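Local structure of alanine dehydrogenase/pyridine nucleotide transhydrogenase (Mycobacterium smegmatis str. MC2 155, 3P2Y) at residues Ala156-Lys159 against Ala160-Gly164; Met335-His338 against Ala339-Tyr343. The protein probably couples hydride transfer between NADH and NADP to proton pumping across the membrane, as the alpha 1 subunit of a nicotinamide nucleotide transhydrogenase. All coordinates share one frame; numbering follows the deposited sequence.

Contact 1: residues Ala156-Lys159 against Ala160-Gly164. With EDO (1,2-ethanediol), chain G.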
ATOM      1  N   ALA A 156       5.562 -10.930  -4.871  1.00  8.47           N
ATOM      2  CA  ALA A 156       4.144 -10.791  -5.168  1.00  8.55           C
ATOM      3  C   ALA A 156       3.299 -10.965  -3.907  1.00  9.01           C
ATOM      4  O   ALA A 156       2.370 -10.176  -3.693  1.00  9.35           O
ATOM      5  CB  ALA A 156       3.707 -11.762  -6.268  1.00  9.32           C
ATOM      6  N   GLY A 157       3.635 -11.963  -3.060  1.00  8.56           N
ATOM      7  CA  GLY A 157       2.848 -12.187  -1.840  1.00  8.41           C
ATOM      8  C   GLY A 157       2.914 -10.982  -0.907  1.00  8.37           C
ATOM      9  O   GLY A 157       1.904 -10.581  -0.308  1.00  7.16           O
ATOM     10  N   TYR A 158       4.115 -10.411  -0.769  1.00  7.44           N
ATOM     11  CA  TYR A 158       4.308  -9.203   0.059  1.00  7.90           C
ATOM     12  C   TYR A 158       3.497  -8.026  -0.495  1.00  8.28           C
ATOM     13  O   TYR A 158       2.739  -7.364   0.239  1.00  7.86           O
ATOM     14  CB  TYR A 158       5.816  -8.887   0.086  1.00  8.32           C
ATOM     15  CG  TYR A 158       6.201  -7.549   0.629  1.00  7.08           C
ATOM     16  CD1 TYR A 158       6.206  -7.314   1.997  1.00  8.05           C
ATOM     17  CD2 TYR A 158       6.590  -6.522  -0.232  1.00  7.70           C
ATOM     18  CE1 TYR A 158       6.576  -6.066   2.511  1.00  7.64           C
ATOM     19  CE2 TYR A 158       6.971  -5.256   0.274  1.00  7.24           C
ATOM     20  CZ  TYR A 158       6.977  -5.058   1.654  1.00  7.86           C
ATOM     21  OH  TYR A 158       7.348  -3.830   2.183  1.00  8.31           O
ATOM     22  N   LYS A 159       3.631  -7.767  -1.795  1.00  7.81           N
ATOM     23  CA  LYS A 159       2.911  -6.609  -2.383  1.00  7.57           C
ATOM     24  C   LYS A 159       1.394  -6.844  -2.422  1.00  8.88           C
ATOM     25  O   LYS A 159       0.617  -5.867  -2.414  1.00  8.75           O
ATOM     26  CB  LYS A 159       3.443  -6.300  -3.785  1.00  6.96           C
ATOM     27  CG  LYS A 159       4.889  -5.755  -3.804  1.00  8.75           C
ATOM     28  CD  LYS A 159       5.110  -4.558  -2.881  1.00  6.12           C
ATOM     29  CE  LYS A 159       4.141  -3.343  -3.156  1.00  6.55           C
ATOM     30  NZ  LYS A 159       4.600  -2.626  -4.464  1.00  7.08           N
ATOM     31  N   ALA A 160       0.968  -8.113  -2.463  1.00  8.14           N
ATOM     32  CA  ALA A 160      -0.492  -8.439  -2.408  1.00  8.74           C
ATOM     33  C   ALA A 160      -1.124  -7.954  -1.114  1.00  9.07           C
ATOM     34  O   ALA A 160      -2.237  -7.402  -1.112  1.00  8.61           O
ATOM     35  CB  ALA A 160      -0.755  -9.990  -2.599  1.00  8.96           C
ATOM     36  N   VAL A 161      -0.405  -8.144   0.003  1.00  8.10           N
ATOM     37  CA  VAL A 161      -0.896  -7.669   1.295  1.00  8.83           C
ATOM     38  C   VAL A 161      -0.918  -6.157   1.348  1.00  8.19           C
ATOM     39  O   VAL A 161      -1.876  -5.572   1.888  1.00  6.99           O
ATOM     40  CB  VAL A 161      -0.066  -8.253   2.489  1.00  8.10           C
ATOM     41  CG1 VAL A 161      -0.487  -7.602   3.842  1.00  9.16           C
ATOM     42  CG2 VAL A 161      -0.314  -9.738   2.528  1.00 11.38           C
ATOM     43  N   LEU A 162       0.151  -5.508   0.879  1.00  6.85           N
ATOM     44  CA  LEU A 162       0.126  -4.041   0.880  1.00  6.94           C
ATOM     45  C   LEU A 162      -1.070  -3.516   0.077  1.00  6.73           C
ATOM     46  O   LEU A 162      -1.696  -2.513   0.459  1.00  6.47           O
ATOM     47  CB  LEU A 162       1.448  -3.426   0.353  1.00  6.13           C
ATOM     48  CG  LEU A 162       2.658  -3.700   1.262  1.00  7.25           C
ATOM     49  CD1 LEU A 162       3.911  -3.051   0.652  1.00  6.04           C
ATOM     50  CD2 LEU A 162       2.400  -3.134   2.647  1.00 10.92           C
ATOM     51  N   LEU A 163      -1.384  -4.204  -1.016  1.00  6.48           N
ATOM     52  CA  LEU A 163      -2.481  -3.741  -1.893  1.00  6.12           C
ATOM     53  C   LEU A 163      -3.799  -3.945  -1.168  1.00  6.81           C
ATOM     54  O   LEU A 163      -4.641  -3.038  -1.154  1.00  6.42           O
ATOM     55  CB  LEU A 163      -2.475  -4.533  -3.215  1.00  6.26           C
ATOM     56  CG  LEU A 163      -3.611  -4.192  -4.187  1.00  6.87           C
ATOM     57  CD1 LEU A 163      -3.606  -2.680  -4.548  1.00  8.99           C
ATOM     58  CD2 LEU A 163      -3.498  -5.088  -5.459  1.00  8.55           C
ATOM     59  N   GLY A 164      -3.973  -5.116  -0.560  1.00  7.32           N
ATOM     60  CA  GLY A 164      -5.198  -5.378   0.227  1.00  7.80           C
ATOM     61  C   GLY A 164      -5.385  -4.345   1.334  1.00  9.37           C
ATOM     62  O   GLY A 164      -6.502  -3.800   1.540  1.00  8.84           O
TER
HETATM   63  C1  EDO G 366       0.988  -3.339  -5.135  1.00 15.23           C
HETATM   64  O1  EDO G 366       0.857  -3.410  -3.705  1.00  8.26           O
HETATM   65  C2  EDO G 366       1.067  -1.869  -5.594  1.00 15.45           C
HETATM   66  O2  EDO G 366       2.316  -1.221  -5.232  1.00 10.70           O
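Y158 and L162, one helical turn apart, meet through their side chains: CD1 of L162 lies 3.8 Å from CE2 of the Y158 ring. CG of Y158 is anti to the backbone N (chi1 168°), which carries the outer end of the ring forward along the helix to this methyl. The aliphatic part of K159 reaches the same methyl from another side, its CE 3.8 Å from L162 CD1.

Backbone hydrogen bonds hold the turn. A160 N donates to A156 O (2.8 Å) and L162 N to Y158 O (3.2 Å), the latter at 167°, whereas V161 N to G157 O is weak.

The polar end of K159 curls back, its chain bent at chi2, chi3 and chi4. NZ donates to O2 of an ethanediol (2.8 Å), whose O1 donates to K159 O (2.8 Å), which also accepts from L163 N; NZ also bonds to T334 OG1 of its own chain and S166 O of the second subunit. Y158 OH bonds to V172 N of the second subunit, and F171 of that subunit meets the tyrosine ring edge-to-face. The arrangement is i to i+3 and i to i+4 packing within helix 148-167, at the dimer interface.

Contact 2: residues Met335-His338 against Ala339-Tyr343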
ATOM      1  N   MET A 335       7.710  -3.564  -7.420  1.00  8.15           N
ATOM      2  CA  MET A 335       8.780  -3.441  -6.416  1.00  8.64           C
ATOM      3  C   MET A 335      10.059  -3.871  -7.129  1.00  7.40           C
ATOM      4  O   MET A 335      10.698  -4.890  -6.813  1.00  7.72           O
ATOM      5  CB  MET A 335       8.459  -4.291  -5.160  1.00  8.29           C
ATOM      6  CG  MET A 335       9.305  -3.842  -3.916  1.00  9.24           C
ATOM      7  SD  MET A 335       9.032  -5.013  -2.565  1.00  8.88           S
ATOM      8  CE  MET A 335      10.194  -6.277  -3.025  1.00  8.76           C
ATOM      9  N   PRO A 336      10.443  -3.081  -8.140  1.00  7.44           N
ATOM     10  CA  PRO A 336      11.323  -3.650  -9.165  1.00  7.48           C
ATOM     11  C   PRO A 336      12.812  -3.760  -8.816  1.00  8.03           C
ATOM     12  O   PRO A 336      13.523  -4.512  -9.473  1.00  8.21           O
ATOM     13  CB  PRO A 336      11.108  -2.692 -10.360  1.00  8.00           C
ATOM     14  CG  PRO A 336      10.873  -1.357  -9.704  1.00  7.06           C
ATOM     15  CD  PRO A 336       9.936  -1.739  -8.513  1.00  7.33           C
ATOM     16  N   GLU A 337      13.303  -3.005  -7.837  1.00  7.34           N
ATOM     17  CA  GLU A 337      14.724  -3.146  -7.543  1.00  8.61           C
ATOM     18  C   GLU A 337      14.956  -4.480  -6.864  1.00  8.25           C
ATOM     19  O   GLU A 337      15.815  -5.266  -7.319  1.00  8.40           O
ATOM     20  CB  GLU A 337      15.301  -2.021  -6.677  1.00  8.25           C
ATOM     21  CG  GLU A 337      16.714  -2.453  -6.193  1.00  9.46           C
ATOM     22  CD  GLU A 337      17.552  -1.374  -5.530  1.00 12.31           C
ATOM     23  OE1 GLU A 337      17.102  -0.247  -5.354  1.00 10.78           O
ATOM     24  OE2 GLU A 337      18.713  -1.712  -5.180  1.00 13.31           O
ATOM     25  N   HIS A 338      14.225  -4.767  -5.789  1.00  7.91           N
ATOM     26  CA  HIS A 338      14.464  -6.087  -5.158  1.00  7.87           C
ATOM     27  C   HIS A 338      13.945  -7.265  -5.980  1.00  8.08           C
ATOM     28  O   HIS A 338      14.575  -8.315  -5.974  1.00  8.06           O
ATOM     29  CB  HIS A 338      13.982  -6.155  -3.706  1.00  8.22           C
ATOM     30  CG  HIS A 338      14.938  -5.554  -2.726  1.00  9.05           C
ATOM     31  ND1 HIS A 338      14.543  -5.148  -1.467  1.00  7.90           N
ATOM     32  CD2 HIS A 338      16.268  -5.294  -2.807  1.00 10.41           C
ATOM     33  CE1 HIS A 338      15.587  -4.665  -0.814  1.00 12.17           C
ATOM     34  NE2 HIS A 338      16.648  -4.749  -1.601  1.00 10.80           N
ATOM     35  N   ALA A 339      12.844  -7.095  -6.723  1.00  7.74           N
ATOM     36  CA  ALA A 339      12.423  -8.186  -7.630  1.00  7.79           C
ATOM     37  C   ALA A 339      13.560  -8.463  -8.630  1.00  7.91           C
ATOM     38  O   ALA A 339      13.922  -9.632  -8.864  1.00  7.35           O
ATOM     39  CB  ALA A 339      11.099  -7.826  -8.363  1.00  7.99           C
ATOM     40  N   SER A 340      14.147  -7.409  -9.204  1.00  8.10           N
ATOM     41  CA  SER A 340      15.218  -7.624 -10.197  1.00  8.04           C
ATOM     42  C   SER A 340      16.483  -8.156  -9.585  1.00  7.75           C
ATOM     43  O   SER A 340      17.193  -8.918 -10.230  1.00  7.68           O
ATOM     44  CB  SER A 340      15.573  -6.345 -10.958  1.00  8.48           C
ATOM     45  OG  SER A 340      14.413  -5.841 -11.594  1.00  8.37           O
ATOM     46  N   GLU A 341      16.812  -7.711  -8.377  1.00  8.57           N
ATOM     47  CA  GLU A 341      18.059  -8.190  -7.743  1.00  8.81           C
ATOM     48  C   GLU A 341      17.984  -9.674  -7.450  1.00  9.07           C
ATOM     49  O   GLU A 341      18.934 -10.398  -7.738  1.00  8.85           O
ATOM     50  CB  GLU A 341      18.349  -7.405  -6.467  1.00 10.57           C
ATOM     51  CG  GLU A 341      19.637  -7.838  -5.756  1.00  9.95           C
ATOM     52  CD  GLU A 341      19.846  -7.057  -4.457  1.00 18.19           C
ATOM     53  OE1 GLU A 341      19.651  -5.830  -4.473  1.00 16.74           O
ATOM     54  OE2 GLU A 341      20.206  -7.670  -3.421  1.00 18.88           O
ATOM     55  N   LEU A 342      16.871 -10.127  -6.887  1.00  8.27           N
ATOM     56  CA  LEU A 342      16.708 -11.549  -6.594  1.00  9.33           C
ATOM     57  C   LEU A 342      16.728 -12.378  -7.887  1.00  8.77           C
ATOM     58  O   LEU A 342      17.400 -13.414  -7.943  1.00  8.33           O
ATOM     59  CB  LEU A 342      15.414 -11.784  -5.827  1.00  8.95           C
ATOM     60  CG  LEU A 342      15.437 -11.133  -4.431  1.00 11.78           C
ATOM     61  CD1 LEU A 342      14.059 -11.294  -3.814  1.00 14.08           C
ATOM     62  CD2 LEU A 342      16.509 -11.729  -3.527  1.00 12.95           C
ATOM     63  N   TYR A 343      15.985 -11.897  -8.894  1.00  8.25           N
ATOM     64  CA  TYR A 343      15.936 -12.512 -10.225  1.00  8.64           C
ATOM     65  C   TYR A 343      17.330 -12.580 -10.844  1.00  8.59           C
ATOM     66  O   TYR A 343      17.728 -13.601 -11.439  1.00  7.63           O
ATOM     67  CB  TYR A 343      14.990 -11.739 -11.164  1.00  9.04           C
ATOM     68  CG  TYR A 343      14.856 -12.388 -12.521  1.00  9.24           C
ATOM     69  CD1 TYR A 343      15.535 -11.871 -13.628  1.00  7.23           C
ATOM     70  CD2 TYR A 343      14.032 -13.518 -12.700  1.00  9.34           C
ATOM     71  CE1 TYR A 343      15.417 -12.494 -14.904  1.00  6.95           C
ATOM     72  CE2 TYR A 343      13.928 -14.147 -13.946  1.00  7.97           C
ATOM     73  CZ  TYR A 343      14.616 -13.612 -15.040  1.00  8.00           C
ATOM     74  OH  TYR A 343      14.476 -14.170 -16.273  1.00  7.98           O
TER
HETATM   75  O   HOH W   1      19.867  -3.907  -6.534  1.00 15.26           O
HETATM   76  O   HOH W   2      19.603  -3.412  -3.016  1.00 34.08           O
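M335 O accepts a hydrogen bond from A339 N (3.1 Å), the first of the i to i+4 backbone bonds that run on through E341 N to E337 O and L342 N to H338 O. This is the N-terminal turn of helix 336-354, with M335 as N-cap residue and P336 as its first helical residue.

P336 O is gripped twice by S340. The backbone N approaches from above the carbonyl plane at 3.0 Å, while the hydroxyl OG donates in that plane at 2.7 Å. The torsion chi1 of -57° sets OG anti to the carbonyl carbon and folds it back over the preceding turn; OG also has a bond with V38 N.

On another side of the helix, the side chains of H338 and E341 run alongside each other in a common direction. E341 OE1 comes to the edge of the imidazole, 3.8 Å from CD2, with the carboxylate plane turned 88° from the ring. H338 ND1 bonds to F171 N of the second subunit, which fixes the ring at the subunit boundary. L342 CG packs against H338 O, one turn back.

E337 and E341 bring like charges near each other, a proximity that would tend to raise their proton affinity but is probably offset by the salt bridge from E337 OE1 to R170 NH1 of the second subunit and by the waters between them. Two waters span the gap between the carboxylates: each donates to both E337 OE2 and E341 OE1, and the first is 2.8 Å from either oxygen.

Overall arrangement
From the N terminus, the chain first builds the parallel sheet that includes strand 24-27 and then enters helix 148-167, where contact 1 lies. It goes on through the mixed sheet built round strand 186-190 before helix 336-354 begins with contact 2. The contacts follow in series, neither nested nor crossing; each joins successive turns of a single helix, contact 2 at its very start, and closes no long loop. Their centres are about 15 Å apart, yet they touch where M335 SD packs against Y158 CE2 (3.5 Å). The two helices also meet through L342 on S151 and Y343 on Q152. Both contacts face the second subunit, whose F171 reaches Y158, M335 and H338.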